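Local coordinates for UDP-N-acetylmuramate--L-alanine ligase (Thermotoga maritima, PDB 1J6U), which catalyses the ATP-dependent joining of L-alanine to UDP-N-acetylmuramate, a cytoplasmic step in building the peptidoglycan of the cell wall, at residues D107-E112 with V166-D171. Residues are numbered along the deposited sequence; the frame is centred on the assembly and turned at random.
Sequences DTLKRE and VVYELD
The hydroxyl of Tyr168 meets both a polar and an apolar partner: OH is hydrogen-bonded to the Glu116 carboxylate on the neighbouring strand 116-120, and it also lies 3.6 Å from CD1 of Leu109. That same methyl sits over one face of the Tyr168 ring in a CH-pi contact, 3.7 Å from the centroid and 25° off the normal. It is displaced toward the CZ-CE2 side of the ring, with CD1 3.5 Å from CZ. Tyr168 reaches this place because CG stands between its backbone N and carbonyl carbon (chi1 60°), swinging the ring out from strand 166-170 to meet a leucine coming the opposite way from helix 101-112. Phe105, on the same helix, meets the ring edge-to-face. The other leucine branch, CD2, rests against both methyls of Val166, with CG2 the nearer at 4.0 Å. Leu109 thus straddles two residues that alternate along the strand and share one face of the sheet. The contact joins helix 101-112 to the central sheet of the ATP-binding middle domain, on the face away from helix 125-138, where Val167 packs. An alanine in place of Tyr168 would probably leave Leu109 CD1 without its aromatic cover and the Glu116 carboxylate without its phenol mate. Across this buried seam the two segments meet through methyl and ring contacts alone, so this patch rests on apolar packing, with the one polar side-chain atom of the tyrosine satisfied by Glu116.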
ATOM      1  N   ASP A 107      15.249  -5.111 -14.449  1.00 42.32           N
ATOM      2  CA  ASP A 107      16.417  -5.896 -14.766  1.00 51.15           C
ATOM      3  C   ASP A 107      16.532  -6.984 -13.728  1.00 50.73           C
ATOM      4  O   ASP A 107      16.922  -8.110 -14.040  1.00 46.47           O
ATOM      5  CB  ASP A 107      17.680  -5.039 -14.757  1.00 55.05           C
ATOM      6  CG  ASP A 107      17.759  -4.127 -15.951  1.00 74.47           C
ATOM      7  OD1 ASP A 107      16.894  -4.276 -16.855  1.00 73.29           O
ATOM      8  OD2 ASP A 107      18.681  -3.274 -15.986  1.00 78.87           O
ATOM      9  N   THR A 108      16.176  -6.657 -12.489  1.00 53.47           N
ATOM     10  CA  THR A 108      16.295  -7.647 -11.430  1.00 57.05           C
ATOM     11  C   THR A 108      15.372  -8.826 -11.698  1.00 57.19           C
ATOM     12  O   THR A 108      15.732  -9.974 -11.449  1.00 60.56           O
ATOM     13  CB  THR A 108      16.037  -7.023 -10.042  1.00 56.59           C
ATOM     14  OG1 THR A 108      17.303  -6.692  -9.433  1.00 60.18           O
ATOM     15  CG2 THR A 108      15.264  -8.002  -9.147  1.00 61.43           C
ATOM     16  N   LEU A 109      14.191  -8.552 -12.228  1.00 52.41           N
ATOM     17  CA  LEU A 109      13.294  -9.637 -12.538  1.00 45.42           C
ATOM     18  C   LEU A 109      13.876 -10.403 -13.710  1.00 51.71           C
ATOM     19  O   LEU A 109      13.864 -11.627 -13.694  1.00 55.58           O
ATOM     20  CB  LEU A 109      11.901  -9.111 -12.872  1.00 43.00           C
ATOM     21  CG  LEU A 109      11.192  -8.469 -11.682  1.00 39.78           C
ATOM     22  CD1 LEU A 109       9.832  -7.960 -12.079  1.00 39.73           C
ATOM     23  CD2 LEU A 109      11.100  -9.497 -10.594  1.00 47.32           C
ATOM     24  N   LYS A 110      14.397  -9.707 -14.724  1.00 45.25           N
ATOM     25  CA  LYS A 110      14.981 -10.426 -15.852  1.00 48.68           C
ATOM     26  C   LYS A 110      15.991 -11.429 -15.331  1.00 57.14           C
ATOM     27  O   LYS A 110      16.055 -12.551 -15.813  1.00 70.87           O
ATOM     28  CB  LYS A 110      15.664  -9.491 -16.855  1.00 52.50           C
ATOM     29  CG  LYS A 110      14.684  -8.803 -17.797  1.00 56.77           C
ATOM     30  CD  LYS A 110      15.344  -7.895 -18.831  1.00 64.60           C
ATOM     31  CE  LYS A 110      14.291  -7.179 -19.693  1.00 75.17           C
ATOM     32  NZ  LYS A 110      14.858  -6.525 -20.910  1.00 88.89           N
ATOM     33  N   ARG A 111      16.785 -11.047 -14.343  1.00 58.90           N
ATOM     34  CA  ARG A 111      17.738 -11.997 -13.809  1.00 61.53           C
ATOM     35  C   ARG A 111      16.996 -13.139 -13.089  1.00 66.55           C
ATOM     36  O   ARG A 111      17.375 -14.302 -13.214  1.00 73.83           O
ATOM     37  CB  ARG A 111      18.711 -11.308 -12.850  1.00 55.89           C
ATOM     38  CG  ARG A 111      19.908 -10.657 -13.524  1.00 62.45           C
ATOM     39  CD  ARG A 111      20.740  -9.824 -12.544  1.00 52.46           C
ATOM     40  NE  ARG A 111      20.491  -8.394 -12.726  1.00 66.21           N
ATOM     41  CZ  ARG A 111      20.205  -7.541 -11.741  1.00 74.08           C
ATOM     42  NH1 ARG A 111      20.125  -7.952 -10.472  1.00 79.59           N
ATOM     43  NH2 ARG A 111      19.981  -6.268 -12.030  1.00 73.82           N
ATOM     44  N   GLU A 112      15.945 -12.819 -12.338  1.00 64.21           N
ATOM     45  CA  GLU A 112      15.192 -13.850 -11.622  1.00 60.56           C
ATOM     46  C   GLU A 112      14.707 -14.977 -12.532  1.00 58.96           C
ATOM     47  O   GLU A 112      14.695 -16.133 -12.120  1.00 54.87           O
ATOM     48  CB  GLU A 112      13.974 -13.247 -10.907  1.00 56.86           C
ATOM     49  CG  GLU A 112      14.252 -12.712  -9.520  1.00 75.25           C
ATOM     50  CD  GLU A 112      14.824 -13.764  -8.583  1.00 80.42           C
ATOM     51  OE1 GLU A 112      14.191 -14.822  -8.408  1.00 87.68           O
ATOM     52  OE2 GLU A 112      15.909 -13.532  -8.011  1.00 85.24           O
ATOM     53  N   VAL A 166       7.665 -14.947  -8.246  1.00 39.94           N
ATOM     54  CA  VAL A 166       7.858 -13.663  -7.624  1.00 38.43           C
ATOM     55  C   VAL A 166       6.572 -12.835  -7.790  1.00 41.88           C
ATOM     56  O   VAL A 166       5.953 -12.799  -8.865  1.00 38.81           O
ATOM     57  CB  VAL A 166       9.087 -12.934  -8.219  1.00 45.28           C
ATOM     58  CG1 VAL A 166       9.002 -12.918  -9.724  1.00 46.12           C
ATOM     59  CG2 VAL A 166       9.148 -11.486  -7.687  1.00 32.45           C
ATOM     60  N   VAL A 167       6.163 -12.216  -6.684  1.00 39.89           N
ATOM     61  CA  VAL A 167       4.970 -11.378  -6.619  1.00 33.77           C
ATOM     62  C   VAL A 167       5.413  -9.938  -6.386  1.00 38.11           C
ATOM     63  O   VAL A 167       6.211  -9.665  -5.470  1.00 35.34           O
ATOM     64  CB  VAL A 167       4.062 -11.764  -5.395  1.00 35.60           C
ATOM     65  CG1 VAL A 167       2.718 -11.100  -5.519  1.00 44.07           C
ATOM     66  CG2 VAL A 167       3.918 -13.244  -5.285  1.00 43.70           C
ATOM     67  N   TYR A 168       4.882  -9.010  -7.171  1.00 40.54           N
ATOM     68  CA  TYR A 168       5.243  -7.611  -6.978  1.00 38.10           C
ATOM     69  C   TYR A 168       4.186  -6.623  -7.419  1.00 35.08           C
ATOM     70  O   TYR A 168       3.238  -6.930  -8.134  1.00 37.34           O
ATOM     71  CB  TYR A 168       6.553  -7.312  -7.682  1.00 37.93           C
ATOM     72  CG  TYR A 168       6.488  -7.561  -9.159  1.00 42.54           C
ATOM     73  CD1 TYR A 168       6.148  -6.529 -10.049  1.00 26.07           C
ATOM     74  CD2 TYR A 168       6.765  -8.842  -9.682  1.00 42.08           C
ATOM     75  CE1 TYR A 168       6.088  -6.760 -11.432  1.00 39.81           C
ATOM     76  CE2 TYR A 168       6.713  -9.085 -11.071  1.00 46.07           C
ATOM     77  CZ  TYR A 168       6.380  -8.041 -11.929  1.00 42.47           C
ATOM     78  OH  TYR A 168       6.396  -8.267 -13.268  1.00 36.41           O
ATOM     79  N   GLU A 169       4.388  -5.413  -6.953  1.00 42.26           N
ATOM     80  CA  GLU A 169       3.514  -4.279  -7.182  1.00 41.99           C
ATOM     81  C   GLU A 169       4.122  -3.442  -8.318  1.00 36.28           C
ATOM     82  O   GLU A 169       5.294  -3.233  -8.343  1.00 37.55           O
ATOM     83  CB  GLU A 169       3.502  -3.487  -5.867  1.00 46.92           C
ATOM     84  CG  GLU A 169       2.462  -2.425  -5.667  1.00 57.09           C
ATOM     85  CD  GLU A 169       2.522  -1.820  -4.253  1.00 62.49           C
ATOM     86  OE1 GLU A 169       2.327  -2.564  -3.255  1.00 57.56           O
ATOM     87  OE2 GLU A 169       2.769  -0.593  -4.146  1.00 66.26           O
ATOM     88  N   LEU A 170       3.340  -2.994  -9.276  1.00 36.73           N
ATOM     89  CA  LEU A 170       3.873  -2.144 -10.322  1.00 43.73           C
ATOM     90  C   LEU A 170       3.191  -0.804 -10.149  1.00 45.02           C
ATOM     91  O   LEU A 170       1.962  -0.717 -10.131  1.00 51.48           O
ATOM     92  CB  LEU A 170       3.536  -2.675 -11.720  1.00 42.15           C
ATOM     93  CG  LEU A 170       4.575  -3.561 -12.371  1.00 45.82           C
ATOM     94  CD1 LEU A 170       4.145  -3.845 -13.785  1.00 39.66           C
ATOM     95  CD2 LEU A 170       5.900  -2.854 -12.389  1.00 32.69           C
ATOM     96  N   ASP A 171       3.967   0.257 -10.031  1.00 51.13           N
ATOM     97  CA  ASP A 171       3.339   1.560  -9.881  1.00 53.86           C
ATOM     98  C   ASP A 171       3.013   2.175 -11.240  1.00 51.33           C
ATOM     99  O   ASP A 171       3.907   2.491 -12.024  1.00 44.40           O
ATOM    100  CB  ASP A 171       4.249   2.493  -9.087  1.00 58.40           C
ATOM    101  CG  ASP A 171       3.758   3.903  -9.114  1.00 60.37           C
ATOM    102  OD1 ASP A 171       2.535   4.093  -8.923  1.00 58.76           O
ATOM    103  OD2 ASP A 171       4.596   4.813  -9.333  1.00 79.28           O
TER